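Putative acyl-[acyl-carrier-protein]--UDP-N-acetylglucosamine O-acyltransferase (Bacteroides fragilis, PDB 4R36) probably transfers an acyl chain from acyl carrier protein to UDP-N-acetylglucosamine, and is built as a trimer of left-handed parallel beta-helices. Local coordinates at residues Y45-M59 against I64-P78. Residues are numbered along the deposited sequence; the frame is centred on the assembly and turned at random.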
loop_
_atom_site.group_PDB
_atom_site.type_symbol
_atom_site.label_atom_id
_atom_site.label_comp_id
_atom_site.label_asym_id
_atom_site.label_seq_id
_atom_site.Cartn_x
_atom_site.Cartn_y
_atom_site.Cartn_z
ATOM N N TYR A 45 -3.903 22.382 6.034
ATOM C CA TYR A 45 -2.755 23.012 6.648
ATOM C C TYR A 45 -1.796 23.437 5.582
ATOM O O TYR A 45 -1.333 22.607 4.791
ATOM C CB TYR A 45 -2.069 22.069 7.604
ATOM C CG TYR A 45 -0.761 22.609 8.134
ATOM C CD1 TYR A 45 0.452 22.393 7.464
ATOM C CD2 TYR A 45 -0.733 23.345 9.292
ATOM C CE1 TYR A 45 1.657 22.891 7.968
ATOM C CE2 TYR A 45 0.449 23.868 9.787
ATOM C CZ TYR A 45 1.634 23.670 9.123
ATOM O OH TYR A 45 2.793 24.157 9.687
ATOM N N ILE A 46 -1.576 24.736 5.466
ATOM C CA ILE A 46 -0.669 25.351 4.472
ATOM C C ILE A 46 0.380 26.153 5.205
ATOM O O ILE A 46 0.054 27.099 5.962
ATOM C CB ILE A 46 -1.401 26.233 3.484
ATOM C CG1 ILE A 46 -2.578 25.503 2.834
ATOM C CG2 ILE A 46 -0.439 26.732 2.439
ATOM C CD1 ILE A 46 -3.293 26.213 1.753
ATOM N N ASP A 47 1.634 25.783 4.967
ATOM C CA ASP A 47 2.830 26.346 5.571
ATOM C C ASP A 47 3.292 27.612 4.857
ATOM O O ASP A 47 2.816 28.002 3.788
ATOM C CB ASP A 47 3.928 25.311 5.368
ATOM C CG ASP A 47 4.720 24.957 6.583
ATOM O OD1 ASP A 47 4.883 25.766 7.515
ATOM O OD2 ASP A 47 5.319 23.833 6.474
ATOM N N ARG A 48 4.297 28.227 5.450
ATOM C CA ARG A 48 5.080 29.237 4.788
ATOM C C ARG A 48 5.973 28.617 3.705
ATOM O O ARG A 48 6.120 27.378 3.647
ATOM C CB ARG A 48 5.893 29.975 5.851
ATOM C CG ARG A 48 7.064 29.185 6.370
ATOM C CD ARG A 48 7.751 29.830 7.550
ATOM N NE ARG A 48 8.621 28.823 8.135
ATOM C CZ ARG A 48 9.946 28.849 8.099
ATOM N NH1 ARG A 48 10.606 29.831 7.490
ATOM N NH2 ARG A 48 10.616 27.888 8.671
ATOM N N ASN A 49 6.533 29.463 2.830
ATOM C CA ASN A 49 7.356 29.020 1.682
ATOM C C ASN A 49 6.552 28.016 0.849
ATOM O O ASN A 49 7.048 26.928 0.455
ATOM C CB ASN A 49 8.655 28.408 2.161
ATOM C CG ASN A 49 9.605 28.069 1.025
ATOM O OD1 ASN A 49 9.584 28.676 -0.012
ATOM N ND2 ASN A 49 10.348 27.008 1.195
ATOM N N VAL A 50 5.326 28.424 0.553
ATOM C CA VAL A 50 4.404 27.693 -0.300
ATOM C C VAL A 50 3.946 28.660 -1.387
ATOM O O VAL A 50 3.632 29.853 -1.087
ATOM C CB VAL A 50 3.208 27.159 0.507
ATOM C CG1 VAL A 50 2.059 26.789 -0.431
ATOM C CG2 VAL A 50 3.629 26.028 1.468
ATOM N N VAL A 51 3.880 28.158 -2.626
ATOM C CA VAL A 51 3.249 28.832 -3.739
ATOM C C VAL A 51 2.168 27.959 -4.338
ATOM O O VAL A 51 2.423 26.801 -4.677
ATOM C CB VAL A 51 4.277 29.209 -4.802
ATOM C CG1 VAL A 51 3.655 29.981 -5.947
ATOM C CG2 VAL A 51 5.408 29.977 -4.111
ATOM N N ILE A 52 0.966 28.516 -4.428
ATOM C CA ILE A 52 -0.210 27.875 -5.011
ATOM C C ILE A 52 -0.790 28.803 -6.075
ATOM O O ILE A 52 -1.110 30.005 -5.800
ATOM C CB ILE A 52 -1.266 27.568 -3.914
ATOM C CG1 ILE A 52 -0.761 26.513 -2.909
ATOM C CG2 ILE A 52 -2.569 27.131 -4.533
ATOM C CD1 ILE A 52 -1.544 26.472 -1.630
ATOM N N GLY A 53 -0.993 28.268 -7.266
ATOM C CA GLY A 53 -1.505 28.983 -8.442
ATOM C C GLY A 53 -2.987 29.208 -8.416
ATOM O O GLY A 53 -3.615 29.170 -7.359
ATOM N N ASP A 54 -3.555 29.422 -9.584
ATOM C CA ASP A 54 -4.984 29.711 -9.714
ATOM C C ASP A 54 -5.819 28.499 -9.910
ATOM O O ASP A 54 -5.338 27.466 -10.391
ATOM C CB ASP A 54 -5.225 30.593 -10.928
ATOM C CG ASP A 54 -4.487 31.947 -10.826
ATOM O OD1 ASP A 54 -4.184 32.449 -9.706
ATOM O OD2 ASP A 54 -4.167 32.441 -11.917
ATOM N N ASN A 55 -7.089 28.619 -9.572
ATOM C CA ASN A 55 -8.117 27.579 -9.931
ATOM C C ASN A 55 -7.788 26.193 -9.300
ATOM O O ASN A 55 -7.942 25.183 -9.926
ATOM C CB ASN A 55 -8.305 27.420 -11.433
ATOM C CG ASN A 55 -8.612 28.740 -12.142
ATOM O OD1 ASN A 55 -9.414 29.508 -11.678
ATOM N ND2 ASN A 55 -7.995 28.969 -13.248
ATOM N N ASN A 56 -7.361 26.174 -8.057
ATOM C CA ASN A 56 -7.019 24.930 -7.368
ATOM C C ASN A 56 -8.105 24.614 -6.396
ATOM O O ASN A 56 -8.727 25.502 -5.843
ATOM C CB ASN A 56 -5.674 25.007 -6.667
ATOM C CG ASN A 56 -4.516 25.000 -7.665
ATOM O OD1 ASN A 56 -4.264 23.987 -8.374
ATOM N ND2 ASN A 56 -3.802 26.118 -7.741
ATOM N N LYS A 57 -8.330 23.329 -6.179
ATOM C CA LYS A 57 -9.222 22.870 -5.159
ATOM C C LYS A 57 -8.462 21.977 -4.193
ATOM O O LYS A 57 -7.924 20.956 -4.620
ATOM C CB LYS A 57 -10.364 22.091 -5.835
ATOM C CG LYS A 57 -11.325 21.468 -4.827
ATOM C CD LYS A 57 -12.595 20.997 -5.466
ATOM C CE LYS A 57 -13.572 20.659 -4.366
ATOM N NZ LYS A 57 -14.584 19.650 -4.776
ATOM N N ILE A 58 -8.421 22.360 -2.938
ATOM C CA ILE A 58 -7.679 21.656 -1.925
ATOM C C ILE A 58 -8.701 21.210 -0.927
ATOM O O ILE A 58 -9.286 22.021 -0.201
ATOM C CB ILE A 58 -6.628 22.545 -1.281
ATOM C CG1 ILE A 58 -5.787 23.163 -2.378
ATOM C CG2 ILE A 58 -5.830 21.779 -0.260
ATOM C CD1 ILE A 58 -4.603 23.958 -1.886
ATOM N N MET A 59 -8.894 19.891 -0.842
ATOM C CA MET A 59 -9.888 19.333 -0.021
ATOM C C MET A 59 -9.468 19.145 1.415
ATOM O O MET A 59 -8.329 19.296 1.775
ATOM C CB MET A 59 -10.425 17.988 -0.627
ATOM C CG MET A 59 -10.901 18.223 -2.040
ATOM S SD MET A 59 -11.445 16.784 -2.960
ATOM C CE MET A 59 -12.872 16.320 -2.003
ATOM N N ILE A 64 -0.111 21.032 2.791
ATOM C CA ILE A 64 0.791 21.623 1.836
ATOM C C ILE A 64 1.926 22.255 2.624
ATOM O O ILE A 64 1.767 23.339 3.299
ATOM C CB ILE A 64 0.087 22.690 0.961
ATOM C CG1 ILE A 64 -1.286 22.256 0.450
ATOM C CG2 ILE A 64 0.991 23.142 -0.215
ATOM C CD1 ILE A 64 -1.240 21.093 -0.508
ATOM N N LEU A 65 3.086 21.597 2.580
ATOM C CA LEU A 65 4.182 21.943 3.468
ATOM C C LEU A 65 5.291 22.802 2.826
ATOM O O LEU A 65 5.358 23.001 1.588
ATOM C CB LEU A 65 4.781 20.647 4.040
ATOM C CG LEU A 65 3.835 19.632 4.698
ATOM C CD1 LEU A 65 4.678 18.447 5.194
ATOM C CD2 LEU A 65 3.084 20.282 5.845
ATOM N N TYR A 66 6.119 23.342 3.706
ATOM C CA TYR A 66 7.259 24.159 3.366
ATOM C C TYR A 66 7.981 23.616 2.130
ATOM O O TYR A 66 8.462 22.454 2.117
ATOM C CB TYR A 66 8.200 24.106 4.585
ATOM C CG TYR A 66 9.432 24.930 4.461
ATOM C CD1 TYR A 66 10.575 24.424 3.874
ATOM C CD2 TYR A 66 9.479 26.252 4.983
ATOM C CE1 TYR A 66 11.735 25.176 3.801
ATOM C CE2 TYR A 66 10.649 27.014 4.887
ATOM C CZ TYR A 66 11.755 26.495 4.298
ATOM O OH TYR A 66 12.907 27.227 4.202
ATOM N N GLY A 67 8.023 24.444 1.089
ATOM C CA GLY A 67 8.721 24.104 -0.119
ATOM C C GLY A 67 7.815 23.675 -1.256
ATOM O O GLY A 67 8.302 23.343 -2.326
ATOM N N SER A 68 6.527 23.606 -1.030
ATOM C CA SER A 68 5.610 23.199 -2.097
ATOM C C SER A 68 5.385 24.285 -3.111
ATOM O O SER A 68 5.325 25.486 -2.756
ATOM C CB SER A 68 4.270 22.812 -1.549
ATOM O OG SER A 68 4.337 21.741 -0.593
ATOM N N ARG A 69 5.251 23.850 -4.370
ATOM C CA ARG A 69 4.968 24.693 -5.490
ATOM C C ARG A 69 3.913 24.015 -6.316
ATOM O O ARG A 69 4.131 22.898 -6.852
ATOM C CB ARG A 69 6.208 24.881 -6.325
ATOM C CG ARG A 69 7.448 25.376 -5.588
ATOM C CD ARG A 69 7.350 26.857 -5.242
ATOM N NE ARG A 69 8.535 27.314 -4.543
ATOM C CZ ARG A 69 8.687 27.416 -3.230
ATOM N NH1 ARG A 69 7.742 27.050 -2.387
ATOM N NH2 ARG A 69 9.833 27.892 -2.746
ATOM N N ILE A 70 2.759 24.654 -6.400
ATOM C CA ILE A 70 1.618 24.138 -7.047
ATOM C C ILE A 70 1.174 25.077 -8.146
ATOM O O ILE A 70 0.984 26.297 -7.929
ATOM C CB ILE A 70 0.507 23.869 -6.006
ATOM C CG1 ILE A 70 0.968 22.721 -5.057
ATOM C CG2 ILE A 70 -0.823 23.553 -6.662
ATOM C CD1 ILE A 70 0.201 22.690 -3.766
ATOM N N GLY A 71 0.953 24.501 -9.320
ATOM C CA GLY A 71 0.480 25.256 -10.488
ATOM C C GLY A 71 -0.971 25.608 -10.485
ATOM O O GLY A 71 -1.544 25.949 -9.444
ATOM N N ASN A 72 -1.581 25.505 -11.654
ATOM C CA ASN A 72 -3.017 25.875 -11.790
ATOM C C ASN A 72 -3.951 24.723 -12.087
ATOM O O ASN A 72 -3.579 23.773 -12.775
ATOM C CB ASN A 72 -3.191 26.848 -12.967
ATOM C CG ASN A 72 -2.269 28.053 -12.846
ATOM O OD1 ASN A 72 -2.112 28.657 -11.799
ATOM N ND2 ASN A 72 -1.647 28.376 -13.932
ATOM N N GLY A 73 -5.180 24.813 -11.617
ATOM C CA GLY A 73 -6.199 23.884 -12.052
ATOM C C GLY A 73 -6.147 22.467 -11.405
ATOM O O GLY A 73 -6.757 21.543 -11.888
ATOM N N ASN A 74 -5.393 22.313 -10.337
ATOM C CA ASN A 74 -5.255 20.997 -9.702
ATOM C C ASN A 74 -6.371 20.725 -8.717
ATOM O O ASN A 74 -7.008 21.660 -8.183
ATOM C CB ASN A 74 -3.968 20.997 -8.930
ATOM C CG ASN A 74 -2.766 21.212 -9.820
ATOM O OD1 ASN A 74 -2.333 20.299 -10.570
ATOM N ND2 ASN A 74 -2.220 22.427 -9.787
ATOM N N THR A 75 -6.613 19.444 -8.420
ATOM C CA THR A 75 -7.422 19.080 -7.245
ATOM C C THR A 75 -6.625 18.183 -6.338
ATOM O O THR A 75 -6.025 17.184 -6.816
ATOM C CB THR A 75 -8.702 18.316 -7.668
ATOM O OG1 THR A 75 -9.392 19.027 -8.711
ATOM C CG2 THR A 75 -9.644 18.085 -6.552
ATOM N N ILE A 76 -6.568 18.557 -5.075
ATOM C CA ILE A 76 -5.762 17.853 -4.064
ATOM C C ILE A 76 -6.765 17.323 -3.085
ATOM O O ILE A 76 -7.498 18.079 -2.394
ATOM C CB ILE A 76 -4.676 18.791 -3.489
ATOM C CG1 ILE A 76 -3.741 19.189 -4.648
ATOM C CG2 ILE A 76 -3.916 18.150 -2.360
ATOM C CD1 ILE A 76 -2.758 20.225 -4.215
ATOM N N PHE A 77 -6.811 15.978 -2.984
ATOM C CA PHE A 77 -7.799 15.307 -2.221
ATOM C C PHE A 77 -7.461 15.198 -0.779
ATOM O O PHE A 77 -6.300 15.375 -0.370
ATOM C CB PHE A 77 -8.072 13.909 -2.857
ATOM C CG PHE A 77 -8.904 13.978 -4.083
ATOM C CD1 PHE A 77 -8.404 14.547 -5.274
ATOM C CD2 PHE A 77 -10.186 13.490 -4.087
ATOM C CE1 PHE A 77 -9.183 14.606 -6.402
ATOM C CE2 PHE A 77 -10.948 13.529 -5.253
ATOM C CZ PHE A 77 -10.445 14.095 -6.396
ATOM N N PRO A 78 -8.446 14.801 0.049
ATOM C CA PRO A 78 -8.174 14.705 1.506
ATOM C C PRO A 78 -7.008 13.840 1.920
ATOM O O PRO A 78 -6.857 12.704 1.382
ATOM C CB PRO A 78 -9.465 14.112 2.084
ATOM C CG PRO A 78 -10.485 14.594 1.105
ATOM C CD PRO A 78 -9.820 14.414 -0.248
#
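N49 and R69 meet at one corner between two successive coils of the left-handed beta-helix. The guanidinium grips the asparagine end-on: NH2 of R69 reaches OD1 of N49 at 2.9 Å, while NH1 of R69 reaches the backbone O of N49, also at 2.9 Å. R69 gets there by a bend at its second torsion (chi2 -75°), which lays CD against CG2 of V51, with that methyl over one face of the guanidinium, and brings NH1 and NH2 to N49. NH1 also bonds S68 O, on the face opposite V51 N, just as N49 O takes G67 N on one face and R69 NH1 on the other. The amide of N49 meanwhile sits over the Y66 ring, with ND2 3.4 Å from CZ of Y66 and the two planes 70° apart; CE2 of the same ring lies over a face of the R48 guanidinium. The Y66 hydroxyl is bonded to E95.

At the next corner an asparagine ladder takes over. ND2 of N56 donates to O of G71 at 2.8 Å, in the carbonyl plane, and OD1 of N56 accepts both N and ND2 of N74. N74 passes the pattern on to N104 and G101 of the following coil. Past the last strand pair, SD of M59 lies over the F77 ring, 4.0 Å from its centroid, near the third subunit, whose L65 packs on M59.

Between the corners, short parallel bridges such as I52 with I70 stack isoleucines in the helix interior; the two side chains lie side by side and point the same way, with CG1 of I52 4.0 Å from CD1 of I70. The chemistry is thus divided by position: aliphatic stacking fills the prism, while at these two turns the N56 amide serves G71 O and N74 N, and the R69 guanidinium adds a second donor to carbonyls already bonded to backbone N-H groups.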